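Bile acid 7a-dehydratase, BaiE (Clostridium hiranonis DSM 13275, PDB 4L8P) probably catalyses the 7-alpha-dehydration step in bacterial bile acid conversion, using a SnoaL-like domain of cystatin-like fold. Local coordinates at residues T116-W121 with T146-K151; E40-L45 with P107-D112; A47-C52 with D59-T64; L65-E70 with E150-Q155. All coordinates share one frame; numbering follows the deposited sequence.

Contact 1. Residues T116-W121 with T146-K151; sequences TATGRW and TDKYEK
Tyr-149 and Ala-117 face each other as a hydrogen-bonded pair where antiparallel strands 116-129 and 137-152 form a beta hairpin of the SnoaL-like domain. Tyr-149 N bonds to Ala-117 O at 2.9 Å, and Ala-117 N answers with a bond to Tyr-149 O; Gly-119 and Asp-147 repeat the exchange further along. Going outward along the tyrosine, CB sits 4.0 Å from Ala-117 O. With CG anti to the tyrosine's own carbonyl carbon (chi1 -49°), the ring leans across to the partner strand. CD2 lies 4.2 Å from Ala-117 CB, CE2 comes within 3.5 Å of Gly-119 N, and the lack of a side chain on Gly-119 leaves room for the phenol end. There Tyr-149 OH receives Trp-121 NE1 at 2.8 Å. The two side chains cross at about a right angle, the oxygen sits 18° out of the indole plane, and the N-H...O angle is a bent 142°. The same OH gives a weak bond, 2.6 Å long, to Asp-147 OD2. That carboxylate is also held by Lys-46 and Thr-161. On the other side of the sheet Thr-118 CG2 touches Thr-146 CG2 at 3.6 Å, and Lys-148 NZ, brought round by a bend in its chain, donates to Thr-118 OG1 at 2.9 Å; this hydroxyl also bonds Asp-112. A water links Arg-120 NH1 with Thr-146 OG1. The buried side thus carries a short polar chain, indole N-H to phenol to carboxylate, its last step weak; the hydroxyl accepts from one partner and donates to the other, which probably limits its rotation.

Contact 2. Residues E40-L45 with P107-D112; sequences EAIKQL and PEITID
Ile-42 of the long helix 22-55 drops its side chain onto Ile-109 and Ile-111 of strand 98-111, part of the helix-on-sheet packing of this cystatin-like alpha+beta fold. The axes of segments 40-45 and 107-111 pass 9.4 Å apart, their directions 132° from each other. Ile-42 meets the two strand isoleucines differently. Ile-42 and Ile-109 lie at a slant, with Ile-42 CG2 against Ile-109 CD1 at 3.9 Å, while Ile-42 CD1 rests 4.0 Å from Ile-109 CG2. Ile-42 and Ile-111 instead run past one another in opposite directions, and their two CD1 atoms meet at 3.7 Å. Having CG2 anti to the backbone N lets Ile-42 offer both branches to the strand. The next residue, Lys-43, stretches out fully beyond CG. Its CG lies 4.2 Å from Ile-109 CG1, and the side chain crosses Pro-107 at about a right angle, with Lys-43 CE 4.0 Å from Pro-107 CG, so the aliphatic part of the lysine widens the apolar patch. Trp-121 backs Pro-107 and Ile-109 from the next strand. Beyond this contact, Lys-43 NZ pairs with Glu-40 OE1 of the second subunit, and Gln-44 NE2 bonds Ile-109 O of the third subunit. On the helix itself, the same Gln-44 NE2 donates to Glu-40 OE2 at 2.9 Å, nearly straight at 160°, entering on the oxygen's anti lone pair and close to the plane of the glutamine amide.

Contact 3. Residues A47-C52 with D59-T64; sequences AKYFRC and DELETT
Cys-52 and Leu-61 sit at the tight end of the contact, where helix 22-55 of the alpha+beta cystatin-like fold is followed by the short helix 58-62 folding back beside it. Their CA atoms are only 5.2 Å apart and Cys-52 CB touches Leu-61 CB at 3.8 Å. Cys-52 SG presses on Glu-60 CG at 3.5 Å. Next to this, the Tyr-49 ring lies obliquely against the Leu-61 methyls and takes Thr-64 OG1 at its edge, in plane, 3.6 Å from Tyr-49 CD2; the Tyr-49 side chain also adjoins a bound pentaethylene glycol, probably from the crystallisation liquor. The outer side is looser and polar. Lys-48, fully extended with CG anti to the backbone N (chi1 177°), crosses Glu-60 at about a right angle. Glu-60 OE2 stays 4.2 Å from Arg-51 NH1, beyond a salt bridge, and a water joins it to Arg-51 NH2 instead. The Arg-51 NE, for its part, pairs with Glu-108 of the third subunit. Lys-48 carries on past the carboxylate to Thr-63, where Lys-48 NZ donates to Thr-63 OG1 at 2.9 Å. That hydroxyl in turn donates to the helix: Thr-63 OG1 bonds Glu-60 O at 2.6 Å, in the carbonyl plane.

Contact 4. Residues L65-E70 with E150-Q155; sequences LSPNIE and EKIDGQ
The end of the hairpin between strands 137-152 and 155-172, closed by a type I' turn from Ile-152 to Gln-155, meets the loop 65-70, itself shaped by an ST turn at Ser-66 and an Asx turn at Asn-68. Glu-150 is the polar link. Its CG sits between the backbone N and carbonyl carbon (chi1 75°), and from there the extended chain carries the carboxylate to the loop. Ser-66 OG donates to Glu-150 OE2 at 2.6 Å, arriving from above the carboxylate, 50° out of its plane. Asn-68 crosses Glu-150 at about a right angle, its amide plane turned 40° from the carboxylate, and Asn-68 ND2 adds a weak bond to Glu-150 OE1 at 3.4 Å. Beside these bonds Ile-152 CD1 supplies the apolar contact, tip to tip with Pro-67 at 3.8 Å from Pro-67 CD, and also lies near Asn-68 CB. Tyr-157 of the following strand packs against Ser-66, Pro-67 and Ile-152. Within the loop Asn-68 N returns a bond to Ser-66 OG at 3.1 Å. The serine hydroxyl therefore accepts from its own loop while donating to the hairpin; one glutamate oxygen receives a firm bond and the other a weak one, surroundings that would suit a negatively charged carboxylate.

All four contacts lie inside one SnoaL-like domain. Contacts 1 and 2 are nearest, with centres about 7 Å apart: strands 98-111 and 116-129 are neighbours in the four-stranded antiparallel sheet, and Thr-118 of contact 1 bonds Asp-112 of contact 2. Contacts 2 and 3 share helix 22-55 and touch where Leu-45 packs on Thr-64, though their centres are about 15 Å apart; contact 3 is nested in the loop that contact 2 closes. Contact 4 follows on directly from segment 59-64 and reuses Glu-150 and Lys-151 of contact 1. Helix, helical turn, loop and sheet are thereby tied together; contacts 1, 2 and 3 all meet neighbouring subunits, whereas contact 4 touches none.

Contact 1. Residues T116-W121 with T146-K151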
loop_
_atom_site.group_PDB
_atom_site.type_symbol
_atom_site.label_atom_id
_atom_site.label_comp_id
_atom_site.label_asym_id
_atom_site.label_seq_id
_atom_site.Cartn_x
_atom_site.Cartn_y
_atom_site.Cartn_z
ATOM N N THR A 116 8.405 16.899 14.626
ATOM C CA THR A 116 9.116 16.596 13.384
ATOM C C THR A 116 9.109 15.104 13.150
ATOM O O THR A 116 9.069 14.301 14.087
ATOM C CB THR A 116 10.584 17.122 13.374
ATOM O OG1 THR A 116 11.344 16.441 14.374
ATOM C CG2 THR A 116 10.642 18.590 13.558
ATOM N N ALA A 117 9.163 14.729 11.876
ATOM C CA ALA A 117 9.181 13.318 11.513
ATOM C C ALA A 117 9.712 13.132 10.129
ATOM O O ALA A 117 9.788 14.107 9.352
ATOM C CB ALA A 117 7.760 12.754 11.621
ATOM N N THR A 118 10.030 11.870 9.824
ATOM C CA THR A 118 10.593 11.453 8.534
ATOM C C THR A 118 9.729 10.311 8.035
ATOM O O THR A 118 9.325 9.466 8.831
ATOM C CB THR A 118 12.061 10.993 8.694
ATOM O OG1 THR A 118 12.860 12.081 9.201
ATOM C CG2 THR A 118 12.671 10.515 7.368
ATOM N N GLY A 119 9.485 10.244 6.726
ATOM C CA GLY A 119 8.729 9.154 6.163
ATOM C C GLY A 119 9.280 8.647 4.851
ATOM O O GLY A 119 9.328 9.413 3.880
ATOM N N ARG A 120 9.679 7.383 4.822
ATOM C CA ARG A 120 10.027 6.721 3.574
ATOM C C ARG A 120 8.784 6.139 2.936
ATOM O O ARG A 120 7.937 5.509 3.603
ATOM C CB ARG A 120 11.050 5.639 3.766
ATOM C CG ARG A 120 12.349 6.100 4.408
ATOM C CD ARG A 120 13.280 4.890 4.422
ATOM N NE ARG A 120 14.639 5.190 4.816
ATOM C CZ ARG A 120 15.674 5.446 3.999
ATOM N NH1 ARG A 120 15.564 5.480 2.676
ATOM N NH2 ARG A 120 16.872 5.672 4.541
ATOM N N TRP A 121 8.675 6.359 1.629
ATOM C CA TRP A 121 7.562 5.851 0.851
ATOM C C TRP A 121 8.114 5.250 -0.418
ATOM O O TRP A 121 9.049 5.786 -0.997
ATOM C CB TRP A 121 6.569 6.952 0.478
ATOM C CG TRP A 121 5.796 7.482 1.665
ATOM C CD1 TRP A 121 6.174 8.494 2.511
ATOM C CD2 TRP A 121 4.566 6.973 2.160
ATOM N NE1 TRP A 121 5.244 8.645 3.499
ATOM C CE2 TRP A 121 4.222 7.745 3.298
ATOM C CE3 TRP A 121 3.670 5.989 1.717
ATOM C CZ2 TRP A 121 3.029 7.515 4.017
ATOM C CZ3 TRP A 121 2.487 5.789 2.406
ATOM C CH2 TRP A 121 2.160 6.567 3.528
ATOM N N THR A 146 11.975 10.025 0.583
ATOM C CA THR A 146 12.125 10.286 2.008
ATOM C C THR A 146 11.602 11.691 2.325
ATOM O O THR A 146 12.260 12.693 2.041
ATOM C CB THR A 146 13.585 10.086 2.465
ATOM O OG1 THR A 146 13.994 8.752 2.114
ATOM C CG2 THR A 146 13.695 10.255 3.952
ATOM N N ASP A 147 10.413 11.741 2.928
ATOM C CA ASP A 147 9.692 12.985 3.261
ATOM C C ASP A 147 10.132 13.493 4.633
ATOM O O ASP A 147 10.502 12.680 5.504
ATOM C CB ASP A 147 8.193 12.743 3.427
ATOM C CG ASP A 147 7.467 12.361 2.145
ATOM O OD1 ASP A 147 8.023 12.457 1.012
ATOM O OD2 ASP A 147 6.279 12.003 2.261
ATOM N N LYS A 148 10.003 14.801 4.827
ATOM C CA LYS A 148 10.158 15.427 6.131
ATOM C C LYS A 148 8.823 16.125 6.454
ATOM O O LYS A 148 8.261 16.856 5.605
ATOM C CB LYS A 148 11.297 16.446 6.146
ATOM C CG LYS A 148 12.662 15.874 5.803
ATOM C CD LYS A 148 13.151 14.909 6.880
ATOM C CE LYS A 148 14.422 14.163 6.495
ATOM N NZ LYS A 148 14.917 13.411 7.683
ATOM N N TYR A 149 8.365 15.943 7.692
ATOM C CA TYR A 149 7.084 16.472 8.152
ATOM C C TYR A 149 7.298 17.329 9.374
ATOM O O TYR A 149 8.263 17.158 10.143
ATOM C CB TYR A 149 6.095 15.350 8.529
ATOM C CG TYR A 149 5.951 14.247 7.502
ATOM C CD1 TYR A 149 5.108 14.397 6.386
ATOM C CD2 TYR A 149 6.661 13.085 7.617
ATOM C CE1 TYR A 149 5.011 13.376 5.418
ATOM C CE2 TYR A 149 6.547 12.078 6.679
ATOM C CZ TYR A 149 5.705 12.225 5.581
ATOM O OH TYR A 149 5.602 11.200 4.627
ATOM N N GLU A 150 6.360 18.225 9.586
ATOM C CA GLU A 150 6.347 18.994 10.821
ATOM C C GLU A 150 4.949 19.159 11.341
ATOM O O GLU A 150 3.989 19.163 10.579
ATOM C CB GLU A 150 7.075 20.302 10.642
ATOM C CG GLU A 150 6.355 21.361 9.872
ATOM C CD GLU A 150 7.168 22.649 9.808
ATOM O OE1 GLU A 150 7.664 23.124 10.862
ATOM O OE2 GLU A 150 7.295 23.189 8.704
ATOM N N LYS A 151 4.858 19.269 12.660
ATOM C CA LYS A 151 3.587 19.333 13.361
ATOM C C LYS A 151 3.459 20.757 13.915
ATOM O O LYS A 151 4.325 21.226 14.648
ATOM C CB LYS A 151 3.534 18.319 14.500
ATOM C CG LYS A 151 2.122 18.100 15.032
ATOM C CD LYS A 151 2.107 17.061 16.155
ATOM C CE LYS A 151 0.709 16.594 16.479
ATOM N NZ LYS A 151 0.752 15.590 17.586
HETATM O O HOH W 1 13.174 5.888 0.995
#

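Contact 2. Residues E40-L45 with P107-D112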
loop_
_atom_site.group_PDB
_atom_site.type_symbol
_atom_site.label_atom_id
_atom_site.label_comp_id
_atom_site.label_asym_id
_atom_site.label_seq_id
_atom_site.Cartn_x
_atom_site.Cartn_y
_atom_site.Cartn_z
ATOM N N GLU A 40 0.051 7.359 12.404
ATOM C CA GLU A 40 -1.194 7.228 11.642
ATOM C C GLU A 40 -1.611 8.542 10.971
ATOM O O GLU A 40 -2.063 8.519 9.835
ATOM C CB GLU A 40 -2.322 6.674 12.529
ATOM C CG GLU A 40 -3.649 6.488 11.819
ATOM C CD GLU A 40 -3.620 5.484 10.657
ATOM O OE1 GLU A 40 -2.690 4.655 10.536
ATOM O OE2 GLU A 40 -4.579 5.513 9.848
ATOM N N ALA A 41 -1.474 9.675 11.664
ATOM C CA ALA A 41 -1.804 10.997 11.118
ATOM C C ALA A 41 -0.954 11.313 9.882
ATOM O O ALA A 41 -1.468 11.790 8.871
ATOM C CB ALA A 41 -1.575 12.049 12.166
ATOM N N ILE A 42 0.314 10.947 9.954
ATOM C CA ILE A 42 1.250 11.138 8.823
ATOM C C ILE A 42 0.877 10.255 7.624
ATOM O O ILE A 42 0.880 10.701 6.467
ATOM C CB ILE A 42 2.730 10.986 9.252
ATOM C CG1 ILE A 42 3.118 12.179 10.139
ATOM C CG2 ILE A 42 3.644 10.863 8.052
ATOM C CD1 ILE A 42 4.384 11.956 10.949
ATOM N N LYS A 43 0.573 8.989 7.877
ATOM C CA LYS A 43 0.137 8.094 6.775
ATOM C C LYS A 43 -1.132 8.643 6.077
ATOM O O LYS A 43 -1.242 8.581 4.846
ATOM C CB LYS A 43 -0.130 6.685 7.289
ATOM C CG LYS A 43 1.109 5.970 7.773
ATOM C CD LYS A 43 0.693 4.641 8.356
ATOM C CE LYS A 43 1.888 3.812 8.778
ATOM N NZ LYS A 43 1.401 2.597 9.490
ATOM N N GLN A 44 -2.062 9.211 6.852
ATOM C CA GLN A 44 -3.302 9.779 6.285
ATOM C C GLN A 44 -3.064 11.098 5.549
ATOM O O GLN A 44 -3.699 11.373 4.537
ATOM C CB GLN A 44 -4.375 9.956 7.343
ATOM C CG GLN A 44 -4.815 8.627 7.951
ATOM C CD GLN A 44 -6.221 8.616 8.532
ATOM O OE1 GLN A 44 -7.085 9.388 8.124
ATOM N NE2 GLN A 44 -6.464 7.678 9.430
ATOM N N LEU A 45 -2.101 11.863 6.047
ATOM C CA LEU A 45 -1.664 13.109 5.411
ATOM C C LEU A 45 -1.104 12.807 4.034
ATOM O O LEU A 45 -1.444 13.458 3.037
ATOM C CB LEU A 45 -0.591 13.801 6.281
ATOM C CG LEU A 45 0.205 14.962 5.673
ATOM C CD1 LEU A 45 -0.695 16.153 5.426
ATOM C CD2 LEU A 45 1.354 15.340 6.597
ATOM N N PRO A 107 5.148 2.386 3.764
ATOM C CA PRO A 107 5.780 3.494 4.470
ATOM C C PRO A 107 6.660 3.047 5.645
ATOM O O PRO A 107 6.377 2.015 6.311
ATOM C CB PRO A 107 4.580 4.298 4.992
ATOM C CG PRO A 107 3.490 3.285 5.125
ATOM C CD PRO A 107 3.687 2.380 3.955
ATOM N N GLU A 108 7.719 3.798 5.886
ATOM C CA GLU A 108 8.535 3.698 7.091
ATOM C C GLU A 108 8.554 5.100 7.725
ATOM O O GLU A 108 9.370 5.956 7.335
ATOM C CB GLU A 108 9.937 3.248 6.761
ATOM C CG GLU A 108 10.008 1.898 6.051
ATOM C CD GLU A 108 11.357 1.662 5.410
ATOM O OE1 GLU A 108 12.337 1.414 6.142
ATOM O OE2 GLU A 108 11.420 1.740 4.152
ATOM N N ILE A 109 7.654 5.317 8.677
ATOM C CA ILE A 109 7.512 6.588 9.376
ATOM C C ILE A 109 8.283 6.551 10.718
ATOM O O ILE A 109 7.999 5.685 11.599
ATOM C CB ILE A 109 6.037 6.959 9.643
ATOM C CG1 ILE A 109 5.136 6.829 8.370
ATOM C CG2 ILE A 109 5.953 8.350 10.276
ATOM C CD1 ILE A 109 5.624 7.614 7.188
ATOM N N THR A 110 9.203 7.503 10.885
ATOM C CA THR A 110 9.932 7.723 12.105
ATOM C C THR A 110 9.545 9.072 12.684
ATOM O O THR A 110 9.733 10.128 12.039
ATOM C CB THR A 110 11.449 7.677 11.835
ATOM O OG1 THR A 110 11.783 6.453 11.137
ATOM C CG2 THR A 110 12.210 7.717 13.135
ATOM N N ILE A 111 9.000 9.058 13.898
ATOM C CA ILE A 111 8.761 10.304 14.626
ATOM C C ILE A 111 10.093 10.738 15.275
ATOM O O ILE A 111 10.644 10.025 16.098
ATOM C CB ILE A 111 7.650 10.150 15.664
ATOM C CG1 ILE A 111 6.398 9.471 15.067
ATOM C CG2 ILE A 111 7.299 11.509 16.289
ATOM C CD1 ILE A 111 5.737 10.150 13.868
ATOM N N ASP A 112 10.595 11.901 14.873
ATOM C CA ASP A 112 11.937 12.361 15.234
ATOM C C ASP A 112 11.947 13.238 16.471
ATOM O O ASP A 112 12.956 13.306 17.153
ATOM C CB ASP A 112 12.559 13.154 14.071
ATOM C CG ASP A 112 12.761 12.324 12.851
ATOM O OD1 ASP A 112 13.145 11.128 12.978
ATOM O OD2 ASP A 112 12.498 12.850 11.749
#

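Contact 3. Residues A47-C52 with D59-T64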
loop_
_atom_site.group_PDB
_atom_site.type_symbol
_atom_site.label_atom_id
_atom_site.label_comp_id
_atom_site.label_asym_id
_atom_site.label_seq_id
_atom_site.Cartn_x
_atom_site.Cartn_y
_atom_site.Cartn_z
ATOM N N ALA A 47 -1.598 10.132 2.234
ATOM C CA ALA A 47 -2.727 9.620 1.440
ATOM C C ALA A 47 -3.533 10.756 0.826
ATOM O O ALA A 47 -3.856 10.721 -0.359
ATOM C CB ALA A 47 -3.615 8.751 2.298
ATOM N N LYS A 48 -3.828 11.764 1.639
ATOM C CA LYS A 48 -4.571 12.934 1.194
ATOM C C LYS A 48 -3.778 13.674 0.111
ATOM O O LYS A 48 -4.360 14.111 -0.889
ATOM C CB LYS A 48 -4.887 13.864 2.374
ATOM C CG LYS A 48 -5.606 15.143 2.009
ATOM C CD LYS A 48 -5.879 15.990 3.256
ATOM C CE LYS A 48 -6.446 17.358 2.909
ATOM N NZ LYS A 48 -6.518 18.252 4.119
ATOM N N TYR A 49 -2.471 13.841 0.308
ATOM C CA TYR A 49 -1.624 14.467 -0.706
ATOM C C TYR A 49 -1.778 13.772 -2.072
ATOM O O TYR A 49 -2.002 14.439 -3.096
ATOM C CB TYR A 49 -0.154 14.506 -0.225
ATOM C CG TYR A 49 0.825 14.970 -1.267
ATOM C CD1 TYR A 49 1.410 14.055 -2.141
ATOM C CD2 TYR A 49 1.145 16.320 -1.402
ATOM C CE1 TYR A 49 2.268 14.469 -3.139
ATOM C CE2 TYR A 49 2.025 16.749 -2.397
ATOM C CZ TYR A 49 2.571 15.820 -3.264
ATOM O OH TYR A 49 3.466 16.232 -4.246
ATOM N N PHE A 50 -1.645 12.436 -2.095
ATOM C CA PHE A 50 -1.737 11.708 -3.366
ATOM C C PHE A 50 -3.106 11.787 -4.003
ATOM O O PHE A 50 -3.229 11.976 -5.214
ATOM C CB PHE A 50 -1.359 10.224 -3.198
ATOM C CG PHE A 50 0.097 9.968 -2.904
ATOM C CD1 PHE A 50 1.102 10.584 -3.633
ATOM C CD2 PHE A 50 0.455 9.045 -1.916
ATOM C CE1 PHE A 50 2.437 10.297 -3.375
ATOM C CE2 PHE A 50 1.786 8.770 -1.664
ATOM C CZ PHE A 50 2.765 9.395 -2.393
ATOM N N ARG A 51 -4.136 11.673 -3.178
ATOM C CA ARG A 51 -5.502 11.777 -3.655
ATOM C C ARG A 51 -5.777 13.163 -4.259
ATOM O O ARG A 51 -6.377 13.278 -5.333
ATOM C CB ARG A 51 -6.465 11.426 -2.504
ATOM C CG ARG A 51 -7.928 11.600 -2.792
ATOM C CD ARG A 51 -8.766 11.025 -1.635
ATOM N NE ARG A 51 -8.476 11.577 -0.304
ATOM C CZ ARG A 51 -8.936 12.751 0.162
ATOM N NH1 ARG A 51 -9.681 13.553 -0.601
ATOM N NH2 ARG A 51 -8.625 13.138 1.396
ATOM N N CYS A 52 -5.325 14.218 -3.587
ATOM C CA CYS A 52 -5.513 15.573 -4.112
ATOM C C CYS A 52 -4.652 15.836 -5.359
ATOM O O CYS A 52 -5.099 16.533 -6.282
ATOM C CB CYS A 52 -5.228 16.611 -3.046
ATOM S SG CYS A 52 -6.421 16.586 -1.692
ATOM N N ASP A 59 -6.364 23.403 -4.342
ATOM C CA ASP A 59 -6.594 24.100 -3.063
ATOM C C ASP A 59 -6.518 23.178 -1.860
ATOM O O ASP A 59 -5.919 23.532 -0.846
ATOM C CB ASP A 59 -7.953 24.815 -3.050
ATOM C CG ASP A 59 -8.001 25.994 -4.008
ATOM O OD1 ASP A 59 -6.930 26.530 -4.346
ATOM O OD2 ASP A 59 -9.119 26.374 -4.416
ATOM N N GLU A 60 -7.144 22.013 -1.969
ATOM C CA GLU A 60 -7.029 20.982 -0.922
ATOM C C GLU A 60 -5.599 20.446 -0.762
ATOM O O GLU A 60 -5.105 20.300 0.370
ATOM C CB GLU A 60 -8.045 19.848 -1.135
ATOM C CG GLU A 60 -8.235 18.990 0.112
ATOM C CD GLU A 60 -9.426 18.039 0.046
ATOM O OE1 GLU A 60 -10.119 17.958 -0.999
ATOM O OE2 GLU A 60 -9.672 17.357 1.062
ATOM N N LEU A 61 -4.897 20.199 -1.873
ATOM C CA LEU A 61 -3.496 19.778 -1.781
ATOM C C LEU A 61 -2.650 20.789 -1.004
ATOM O O LEU A 61 -1.776 20.432 -0.206
ATOM C CB LEU A 61 -2.893 19.586 -3.160
ATOM C CG LEU A 61 -1.491 18.951 -3.140
ATOM C CD1 LEU A 61 -1.344 18.125 -4.405
ATOM C CD2 LEU A 61 -0.352 19.967 -3.123
ATOM N N GLU A 62 -2.902 22.078 -1.227
ATOM C CA GLU A 62 -2.170 23.131 -0.535
ATOM C C GLU A 62 -2.245 23.009 1.004
ATOM O O GLU A 62 -1.281 23.328 1.689
ATOM C CB GLU A 62 -2.701 24.517 -0.967
ATOM C CG GLU A 62 -1.820 25.679 -0.547
ATOM C CD GLU A 62 -2.327 27.024 -1.071
ATOM O OE1 GLU A 62 -2.931 27.042 -2.149
ATOM O OE2 GLU A 62 -2.090 28.046 -0.401
ATOM N N THR A 63 -3.347 22.486 1.528
ATOM C CA THR A 63 -3.536 22.318 2.986
ATOM C C THR A 63 -2.656 21.220 3.597
ATOM O O THR A 63 -2.508 21.164 4.806
ATOM C CB THR A 63 -4.994 22.030 3.378
ATOM O OG1 THR A 63 -5.391 20.708 2.956
ATOM C CG2 THR A 63 -5.942 23.075 2.812
ATOM N N THR A 64 -2.080 20.354 2.763
ATOM C CA THR A 64 -1.137 19.335 3.236
ATOM C C THR A 64 0.299 19.847 3.407
ATOM O O THR A 64 1.125 19.145 3.981
ATOM C CB THR A 64 -1.113 18.100 2.290
ATOM O OG1 THR A 64 -0.439 18.433 1.066
ATOM C CG2 THR A 64 -2.526 17.559 2.031
HETATM O O HOH W 2 -9.938 15.316 2.925
#

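Contact 4. Residues L65-E70 with E150-Q155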
loop_
_atom_site.group_PDB
_atom_site.type_symbol
_atom_site.label_atom_id
_atom_site.label_comp_id
_atom_site.label_asym_id
_atom_site.label_seq_id
_atom_site.Cartn_x
_atom_site.Cartn_y
_atom_site.Cartn_z
ATOM N N LEU A 65 0.600 21.038 2.892
ATOM C CA LEU A 65 1.943 21.603 2.870
ATOM C C LEU A 65 2.104 22.519 4.063
ATOM O O LEU A 65 1.166 23.251 4.469
ATOM C CB LEU A 65 2.201 22.396 1.572
ATOM C CG LEU A 65 1.940 21.629 0.262
ATOM C CD1 LEU A 65 2.193 22.515 -0.957
ATOM C CD2 LEU A 65 2.777 20.361 0.204
ATOM N N SER A 66 3.292 22.505 4.631
ATOM C CA SER A 66 3.536 23.309 5.836
ATOM C C SER A 66 3.261 24.796 5.642
ATOM O O SER A 66 3.662 25.347 4.624
ATOM C CB SER A 66 4.964 23.116 6.313
ATOM O OG SER A 66 5.197 23.944 7.446
ATOM N N PRO A 67 2.579 25.439 6.625
ATOM C CA PRO A 67 2.387 26.905 6.553
ATOM C C PRO A 67 3.626 27.697 7.004
ATOM O O PRO A 67 3.651 28.920 6.865
ATOM C CB PRO A 67 1.198 27.145 7.502
ATOM C CG PRO A 67 1.299 26.063 8.506
ATOM C CD PRO A 67 1.860 24.860 7.778
ATOM N N ASN A 68 4.634 27.007 7.532
ATOM C CA ASN A 68 5.905 27.617 7.953
ATOM C C ASN A 68 6.747 27.989 6.718
ATOM O O ASN A 68 7.448 27.144 6.173
ATOM C CB ASN A 68 6.642 26.607 8.850
ATOM C CG ASN A 68 7.969 27.112 9.397
ATOM O OD1 ASN A 68 8.466 28.183 9.036
ATOM N ND2 ASN A 68 8.553 26.317 10.286
ATOM N N ILE A 69 6.679 29.240 6.271
ATOM C CA ILE A 69 7.418 29.646 5.060
ATOM C C ILE A 69 8.923 29.926 5.281
ATOM O O ILE A 69 9.582 30.467 4.392
ATOM C CB ILE A 69 6.729 30.814 4.327
ATOM C CG1 ILE A 69 5.431 30.318 3.680
ATOM C CG2 ILE A 69 7.646 31.385 3.255
ATOM C CD1 ILE A 69 4.684 31.384 2.907
ATOM N N GLU A 70 9.465 29.550 6.445
ATOM C CA GLU A 70 10.921 29.283 6.578
ATOM C C GLU A 70 11.272 28.005 5.770
ATOM O O GLU A 70 12.418 27.808 5.381
ATOM C CB GLU A 70 11.358 29.085 8.040
ATOM C CG GLU A 70 10.996 30.203 9.017
ATOM C CD GLU A 70 11.656 31.539 8.709
ATOM O OE1 GLU A 70 12.736 31.568 8.074
ATOM O OE2 GLU A 70 11.090 32.573 9.122
ATOM N N GLU A 150 6.360 18.225 9.586
ATOM C CA GLU A 150 6.347 18.994 10.821
ATOM C C GLU A 150 4.949 19.159 11.341
ATOM O O GLU A 150 3.989 19.163 10.579
ATOM C CB GLU A 150 7.075 20.302 10.642
ATOM C CG GLU A 150 6.355 21.361 9.872
ATOM C CD GLU A 150 7.168 22.649 9.808
ATOM O OE1 GLU A 150 7.664 23.124 10.862
ATOM O OE2 GLU A 150 7.295 23.189 8.704
ATOM N N LYS A 151 4.858 19.269 12.660
ATOM C CA LYS A 151 3.587 19.333 13.361
ATOM C C LYS A 151 3.459 20.757 13.915
ATOM O O LYS A 151 4.325 21.226 14.648
ATOM C CB LYS A 151 3.534 18.319 14.500
ATOM C CG LYS A 151 2.122 18.100 15.032
ATOM C CD LYS A 151 2.107 17.061 16.155
ATOM C CE LYS A 151 0.709 16.594 16.479
ATOM N NZ LYS A 151 0.752 15.590 17.586
ATOM N N ILE A 152 2.381 21.427 13.519
ATOM C CA ILE A 152 2.126 22.822 13.894
ATOM C C ILE A 152 0.703 22.890 14.411
ATOM O O ILE A 152 -0.222 22.456 13.713
ATOM C CB ILE A 152 2.317 23.761 12.684
ATOM C CG1 ILE A 152 3.776 23.714 12.209
ATOM C CG2 ILE A 152 1.891 25.188 13.060
ATOM C CD1 ILE A 152 4.024 24.333 10.848
ATOM N N ASP A 153 0.538 23.384 15.652
ATOM C CA ASP A 153 -0.771 23.492 16.308
ATOM C C ASP A 153 -1.628 22.237 16.186
ATOM O O ASP A 153 -2.798 22.310 15.810
ATOM C CB ASP A 153 -1.526 24.734 15.786
ATOM C CG ASP A 153 -0.739 26.037 15.978
ATOM O OD1 ASP A 153 0.092 26.135 16.909
ATOM O OD2 ASP A 153 -0.952 26.974 15.184
ATOM N N GLY A 154 -1.021 21.074 16.442
ATOM C CA GLY A 154 -1.723 19.785 16.483
ATOM C C GLY A 154 -1.895 19.034 15.172
ATOM O O GLY A 154 -2.443 17.931 15.144
ATOM N N GLN A 155 -1.429 19.632 14.074
ATOM C CA GLN A 155 -1.659 19.110 12.741
ATOM C C GLN A 155 -0.319 18.866 12.055
ATOM O O GLN A 155 0.585 19.713 12.133
ATOM C CB GLN A 155 -2.460 20.142 11.928
ATOM C CG GLN A 155 -2.676 19.822 10.452
ATOM C CD GLN A 155 -3.554 18.622 10.224
ATOM O OE1 GLN A 155 -4.558 18.428 10.920
ATOM N NE2 GLN A 155 -3.190 17.802 9.233
#